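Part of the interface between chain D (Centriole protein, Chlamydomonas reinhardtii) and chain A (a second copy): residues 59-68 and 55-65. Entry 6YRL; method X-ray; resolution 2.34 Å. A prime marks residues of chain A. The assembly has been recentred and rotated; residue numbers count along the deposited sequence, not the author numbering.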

ATOM      1  N   GLU D  59       0.581  -5.334  -4.779  1.00 37.16           N
ATOM      2  CA  GLU D  59       0.942  -6.170  -3.639  1.00 35.41           C
ATOM      3  C   GLU D  59       2.270  -5.723  -3.026  1.00 39.77           C
ATOM      4  O   GLU D  59       2.375  -5.568  -1.801  1.00 50.06           O
ATOM      5  CB  GLU D  59       0.977  -7.642  -4.064  1.00 34.19           C
ATOM      6  CG  GLU D  59      -0.339  -8.090  -4.725  1.00 54.83           C
ATOM      7  CD  GLU D  59      -0.427  -9.592  -4.999  1.00 71.29           C
ATOM      8  OE1 GLU D  59       0.634 -10.244  -5.125  1.00 60.76           O
ATOM      9  OE2 GLU D  59      -1.566 -10.115  -5.103  1.00 63.57           O
ATOM     10  N   ALA D  60       3.282  -5.450  -3.862  1.00 31.10           N
ATOM     11  CA  ALA D  60       4.579  -5.030  -3.327  1.00 36.64           C
ATOM     12  C   ALA D  60       4.480  -3.702  -2.581  1.00 42.24           C
ATOM     13  O   ALA D  60       5.069  -3.543  -1.505  1.00 44.21           O
ATOM     14  CB  ALA D  60       5.612  -4.934  -4.451  1.00 27.73           C
ATOM     15  N   LYS D  61       3.749  -2.733  -3.138  1.00 38.50           N
ATOM     16  CA  LYS D  61       3.541  -1.474  -2.429  1.00 37.44           C
ATOM     17  C   LYS D  61       2.939  -1.716  -1.051  1.00 39.29           C
ATOM     18  O   LYS D  61       3.455  -1.213  -0.043  1.00 44.52           O
ATOM     19  CB  LYS D  61       2.647  -0.545  -3.253  1.00 39.36           C
ATOM     20  CG  LYS D  61       3.369   0.170  -4.399  1.00 41.56           C
ATOM     21  CD  LYS D  61       2.573   1.368  -4.892  1.00 49.17           C
ATOM     22  CE  LYS D  61       2.766   1.580  -6.384  1.00 51.50           C
ATOM     23  NZ  LYS D  61       1.584   2.262  -6.993  1.00 55.64           N
ATOM     24  N   ALA D  62       1.856  -2.501  -0.985  1.00 38.27           N
ATOM     25  CA  ALA D  62       1.259  -2.806   0.315  1.00 34.21           C
ATOM     26  C   ALA D  62       2.291  -3.398   1.268  1.00 32.88           C
ATOM     27  O   ALA D  62       2.384  -2.984   2.432  1.00 32.71           O
ATOM     28  CB  ALA D  62       0.073  -3.755   0.148  1.00 27.90           C
ATOM     29  N   LYS D  63       3.098  -4.352   0.786  1.00 43.14           N
ATOM     30  CA  LYS D  63       4.130  -4.925   1.646  1.00 38.60           C
ATOM     31  C   LYS D  63       5.091  -3.855   2.145  1.00 38.04           C
ATOM     32  O   LYS D  63       5.520  -3.890   3.306  1.00 36.28           O
ATOM     33  CB  LYS D  63       4.899  -6.024   0.920  1.00 34.21           C
ATOM     34  CG  LYS D  63       5.549  -7.006   1.887  1.00 49.41           C
ATOM     35  CD  LYS D  63       5.782  -8.357   1.243  1.00 59.78           C
ATOM     36  CE  LYS D  63       6.775  -9.179   2.063  1.00 84.98           C
ATOM     37  NZ  LYS D  63       6.987 -10.562   1.508  1.00 85.94           N
ATOM     38  N   VAL D  64       5.430  -2.882   1.294  1.00 34.97           N
ATOM     39  CA  VAL D  64       6.300  -1.808   1.759  1.00 38.71           C
ATOM     40  C   VAL D  64       5.620  -1.014   2.871  1.00 44.84           C
ATOM     41  O   VAL D  64       6.232  -0.730   3.906  1.00 40.27           O
ATOM     42  CB  VAL D  64       6.736  -0.899   0.597  1.00 35.99           C
ATOM     43  CG1 VAL D  64       7.494   0.298   1.140  1.00 35.90           C
ATOM     44  CG2 VAL D  64       7.609  -1.661  -0.379  1.00 40.68           C
ATOM     45  N   LEU D  65       4.344  -0.664   2.700  1.00 36.07           N
ATOM     46  CA  LEU D  65       3.664   0.109   3.739  1.00 34.75           C
ATOM     47  C   LEU D  65       3.634  -0.643   5.070  1.00 38.41           C
ATOM     48  O   LEU D  65       3.911  -0.066   6.135  1.00 41.68           O
ATOM     49  CB  LEU D  65       2.251   0.468   3.285  1.00 35.37           C
ATOM     50  CG  LEU D  65       2.217   1.539   2.198  1.00 35.95           C
ATOM     51  CD1 LEU D  65       0.811   1.689   1.656  1.00 37.12           C
ATOM     52  CD2 LEU D  65       2.734   2.860   2.737  1.00 45.31           C
ATOM     53  N   ALA D  66       3.312  -1.938   5.031  1.00 38.12           N
ATOM     54  CA  ALA D  66       3.325  -2.727   6.260  1.00 34.25           C
ATOM     55  C   ALA D  66       4.721  -2.755   6.884  1.00 35.32           C
ATOM     56  O   ALA D  66       4.884  -2.525   8.091  1.00 46.48           O
ATOM     57  CB  ALA D  66       2.829  -4.140   5.968  1.00 31.19           C
ATOM     58  N   LEU D  67       5.748  -3.007   6.068  1.00 42.12           N
ATOM     59  CA  LEU D  67       7.104  -3.102   6.597  1.00 31.07           C
ATOM     60  C   LEU D  67       7.561  -1.776   7.190  1.00 35.68           C
ATOM     61  O   LEU D  67       8.159  -1.746   8.271  1.00 32.11           O
ATOM     62  CB  LEU D  67       8.065  -3.565   5.502  1.00 40.16           C
ATOM     63  CG  LEU D  67       8.066  -5.061   5.159  1.00 46.70           C
ATOM     64  CD1 LEU D  67       9.001  -5.339   3.991  1.00 49.47           C
ATOM     65  CD2 LEU D  67       8.462  -5.926   6.351  1.00 39.77           C
ATOM     66  N   ASP D  68       7.279  -0.667   6.505  1.00 30.40           N
ATOM     67  CA  ASP D  68       7.696   0.639   7.004  1.00 44.71           C
ATOM     68  C   ASP D  68       7.002   0.974   8.318  1.00 46.91           C
ATOM     69  O   ASP D  68       7.643   1.478   9.253  1.00 49.60           O
ATOM     70  CB  ASP D  68       7.421   1.719   5.958  1.00 49.11           C
ATOM     71  CG  ASP D  68       8.256   2.970   6.183  1.00 61.36           C
ATOM     72  OD1 ASP D  68       9.412   2.830   6.640  1.00 62.93           O
ATOM     73  OD2 ASP D  68       7.768   4.084   5.892  1.00 58.80           O
TER
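Chain A, residues 55-65: IQLNEAKAKVL

Two copies of one helix packed in register illustrate how a coiled-coil-like contact is built from small and branched side chains near the axis and long ones at the margins. Residues 55-65 of chain A are helical throughout, with each amide from Glu59′ to Leu65′ hydrogen-bonded to the carbonyl four residues earlier, as in Val64′ N to Ala60′ O at 2.9 Å. This helix runs in the same general direction as helix 59-68 of chain D, crossing it at 28° with a closest axial approach of 8.9 Å. Like residues face like: the CA atoms of Ala60 and Ala60′ are 6.0 Å apart, and those of Val64 and Val64′ 5.5 Å.

At the alanine level both CA-to-CB bonds point toward the partner, and Ala60 CB meets Ala60′ CB at 3.8 Å. A methyl group has no rotamer to choose, so the backbones themselves set this contact. Leu57′, one turn earlier, starts sideways, but its t,p conformation (chi1 174°, chi2 67°) carries CD1 back to within 4.1 Å of Ala60 CB.

The valines meet in a different way. Both CA-to-CB bonds run sideways, and both residues adopt t, with chi1 of 173° in Val64 and 170° in Val64′. In this shared conformation Val64 CG2 touches Val64′ CG2 at 3.6 Å, while each CG2 also lies over the alanine carbonyl of the other chain: Val64 CG2 to Ala60′ O is 3.7 Å, and Ala60 O to Val64′ CG2 is 4.0 Å. Val64′ is a knob in a hole formed by Ala60, Lys63, Val64 and Leu67. Leu67, in the m,t conformation, places CD1 3.7 Å from Val64′ CG1 and 3.4 Å from Val64′ O.

Around this apolar strip the lysines contribute their hydrocarbon parts. Lys63 is t at all four chi angles, and its extended chain brings CE to 3.9 Å from Val64′ CG1. Lys63′ is similarly extended beyond an off-well chi1 of -143°, and its CD packs 3.5 Å from Val64 CG1. Lys61 begins by pointing away, yet its end comes nearer to chain A. Gln56′, whose chi1 is m and chi2 t, likewise brings its end closer than its sideways start suggests. No direct hydrogen bond joins the two stretches; instead a water accepts from Lys61 NZ at 3.0 Å and donates to Gln56′ OE1 at 2.9 Å. The contact buries 431 Å² in total, with Val64 and Val64′ having the largest individual shares.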

ATOM      1  N   ILE A  55      10.041  -1.089 -13.908  1.00 36.08           N
ATOM      2  CA  ILE A  55      10.965  -0.311 -13.088  1.00 35.17           C
ATOM      3  C   ILE A  55      10.398  -0.121 -11.683  1.00 44.43           C
ATOM      4  O   ILE A  55      11.084  -0.360 -10.674  1.00 44.23           O
ATOM      5  CB  ILE A  55      11.286   1.032 -13.773  1.00 40.24           C
ATOM      6  CG1 ILE A  55      12.093   0.779 -15.051  1.00 40.03           C
ATOM      7  CG2 ILE A  55      12.071   1.945 -12.849  1.00 33.30           C
ATOM      8  CD1 ILE A  55      12.403   2.021 -15.845  1.00 37.63           C
ATOM      9  N   GLN A  56       9.119   0.260 -11.594  1.00 33.94           N
ATOM     10  CA  GLN A  56       8.531   0.519 -10.279  1.00 35.22           C
ATOM     11  C   GLN A  56       8.463  -0.753  -9.433  1.00 35.82           C
ATOM     12  O   GLN A  56       8.717  -0.717  -8.222  1.00 40.21           O
ATOM     13  CB  GLN A  56       7.144   1.137 -10.447  1.00 40.83           C
ATOM     14  CG  GLN A  56       7.177   2.632 -10.739  1.00 37.71           C
ATOM     15  CD  GLN A  56       5.790   3.271 -10.733  1.00 50.27           C
ATOM     16  OE1 GLN A  56       5.009   3.108  -9.788  1.00 40.82           O
ATOM     17  NE2 GLN A  56       5.480   4.004 -11.798  1.00 36.29           N
ATOM     18  N   LEU A  57       8.130  -1.892 -10.050  1.00 37.69           N
ATOM     19  CA  LEU A  57       8.084  -3.141  -9.292  1.00 32.83           C
ATOM     20  C   LEU A  57       9.466  -3.526  -8.778  1.00 36.21           C
ATOM     21  O   LEU A  57       9.609  -3.931  -7.619  1.00 37.33           O
ATOM     22  CB  LEU A  57       7.509  -4.263 -10.154  1.00 33.12           C
ATOM     23  CG  LEU A  57       7.516  -5.666  -9.544  1.00 35.54           C
ATOM     24  CD1 LEU A  57       6.558  -5.754  -8.355  1.00 29.39           C
ATOM     25  CD2 LEU A  57       7.142  -6.687 -10.607  1.00 31.91           C
ATOM     26  N   ASN A  58      10.493  -3.413  -9.625  1.00 34.88           N
ATOM     27  CA  ASN A  58      11.852  -3.691  -9.165  1.00 46.67           C
ATOM     28  C   ASN A  58      12.214  -2.817  -7.970  1.00 41.36           C
ATOM     29  O   ASN A  58      12.700  -3.315  -6.944  1.00 38.04           O
ATOM     30  CB  ASN A  58      12.845  -3.495 -10.312  1.00 48.37           C
ATOM     31  CG  ASN A  58      12.762  -4.611 -11.344  1.00 50.41           C
ATOM     32  OD1 ASN A  58      12.152  -5.651 -11.093  1.00 51.25           O
ATOM     33  ND2 ASN A  58      13.363  -4.396 -12.511  1.00 59.38           N
ATOM     34  N   GLU A  59      11.949  -1.509  -8.074  1.00 35.24           N
ATOM     35  CA  GLU A  59      12.209  -0.611  -6.952  1.00 35.98           C
ATOM     36  C   GLU A  59      11.490  -1.082  -5.690  1.00 48.08           C
ATOM     37  O   GLU A  59      12.099  -1.195  -4.616  1.00 41.65           O
ATOM     38  CB  GLU A  59      11.779   0.812  -7.313  1.00 45.03           C
ATOM     39  CG  GLU A  59      12.893   1.698  -7.834  1.00 60.09           C
ATOM     40  CD  GLU A  59      12.376   3.018  -8.383  1.00 73.28           C
ATOM     41  OE1 GLU A  59      12.962   3.519  -9.373  1.00 73.79           O
ATOM     42  OE2 GLU A  59      11.384   3.546  -7.831  1.00 63.27           O
ATOM     43  N   ALA A  60      10.189  -1.373  -5.808  1.00 32.14           N
ATOM     44  CA  ALA A  60       9.397  -1.751  -4.640  1.00 35.58           C
ATOM     45  C   ALA A  60       9.927  -3.027  -3.994  1.00 37.44           C
ATOM     46  O   ALA A  60      10.077  -3.096  -2.770  1.00 38.08           O
ATOM     47  CB  ALA A  60       7.933  -1.919  -5.038  1.00 29.04           C
ATOM     48  N   LYS A  61      10.210  -4.054  -4.801  1.00 37.14           N
ATOM     49  CA  LYS A  61      10.773  -5.288  -4.249  1.00 45.15           C
ATOM     50  C   LYS A  61      12.092  -5.022  -3.528  1.00 32.83           C
ATOM     51  O   LYS A  61      12.349  -5.588  -2.453  1.00 44.39           O
ATOM     52  CB  LYS A  61      10.961  -6.322  -5.360  1.00 30.58           C
ATOM     53  CG  LYS A  61       9.647  -6.879  -5.896  1.00 45.23           C
ATOM     54  CD  LYS A  61       9.770  -8.355  -6.259  1.00 49.65           C
ATOM     55  CE  LYS A  61       8.664  -8.787  -7.212  1.00 71.49           C
ATOM     56  NZ  LYS A  61       8.205 -10.187  -6.976  1.00 61.13           N
ATOM     57  N   ALA A  62      12.931  -4.148  -4.088  1.00 34.01           N
ATOM     58  CA  ALA A  62      14.172  -3.804  -3.399  1.00 46.34           C
ATOM     59  C   ALA A  62      13.874  -3.187  -2.042  1.00 49.15           C
ATOM     60  O   ALA A  62      14.411  -3.628  -1.014  1.00 50.43           O
ATOM     61  CB  ALA A  62      15.016  -2.856  -4.249  1.00 35.85           C
ATOM     62  N   LYS A  63      12.993  -2.180  -2.016  1.00 42.95           N
ATOM     63  CA  LYS A  63      12.615  -1.581  -0.740  1.00 35.73           C
ATOM     64  C   LYS A  63      12.096  -2.629   0.235  1.00 32.42           C
ATOM     65  O   LYS A  63      12.393  -2.553   1.431  1.00 47.33           O
ATOM     66  CB  LYS A  63      11.577  -0.476  -0.951  1.00 45.38           C
ATOM     67  CG  LYS A  63      11.776   0.705  -0.008  1.00 53.70           C
ATOM     68  CD  LYS A  63      10.574   1.643   0.048  1.00 69.38           C
ATOM     69  CE  LYS A  63      10.729   2.658   1.183  1.00 59.35           C
ATOM     70  NZ  LYS A  63       9.720   3.749   1.115  1.00 83.81           N
ATOM     71  N   VAL A  64      11.355  -3.632  -0.251  1.00 43.89           N
ATOM     72  CA  VAL A  64      10.897  -4.706   0.634  1.00 36.38           C
ATOM     73  C   VAL A  64      12.080  -5.418   1.271  1.00 46.62           C
ATOM     74  O   VAL A  64      12.077  -5.699   2.477  1.00 35.14           O
ATOM     75  CB  VAL A  64      10.004  -5.703  -0.123  1.00 41.35           C
ATOM     76  CG1 VAL A  64       9.749  -6.941   0.759  1.00 30.67           C
ATOM     77  CG2 VAL A  64       8.700  -5.040  -0.524  1.00 36.29           C
ATOM     78  N   LEU A  65      13.103  -5.742   0.470  1.00 47.67           N
ATOM     79  CA  LEU A  65      14.285  -6.394   1.030  1.00 33.65           C
ATOM     80  C   LEU A  65      14.940  -5.526   2.100  1.00 39.77           C
ATOM     81  O   LEU A  65      15.151  -5.971   3.234  1.00 41.69           O
ATOM     82  CB  LEU A  65      15.279  -6.719  -0.082  1.00 39.22           C
ATOM     83  CG  LEU A  65      14.943  -7.967  -0.895  1.00 46.27           C
ATOM     84  CD1 LEU A  65      16.081  -8.302  -1.855  1.00 56.21           C
ATOM     85  CD2 LEU A  65      14.621  -9.147   0.018  1.00 36.72           C
TER
HETATM   86  O   HOH W   1       2.154   3.581  -9.617  1.00 49.30           O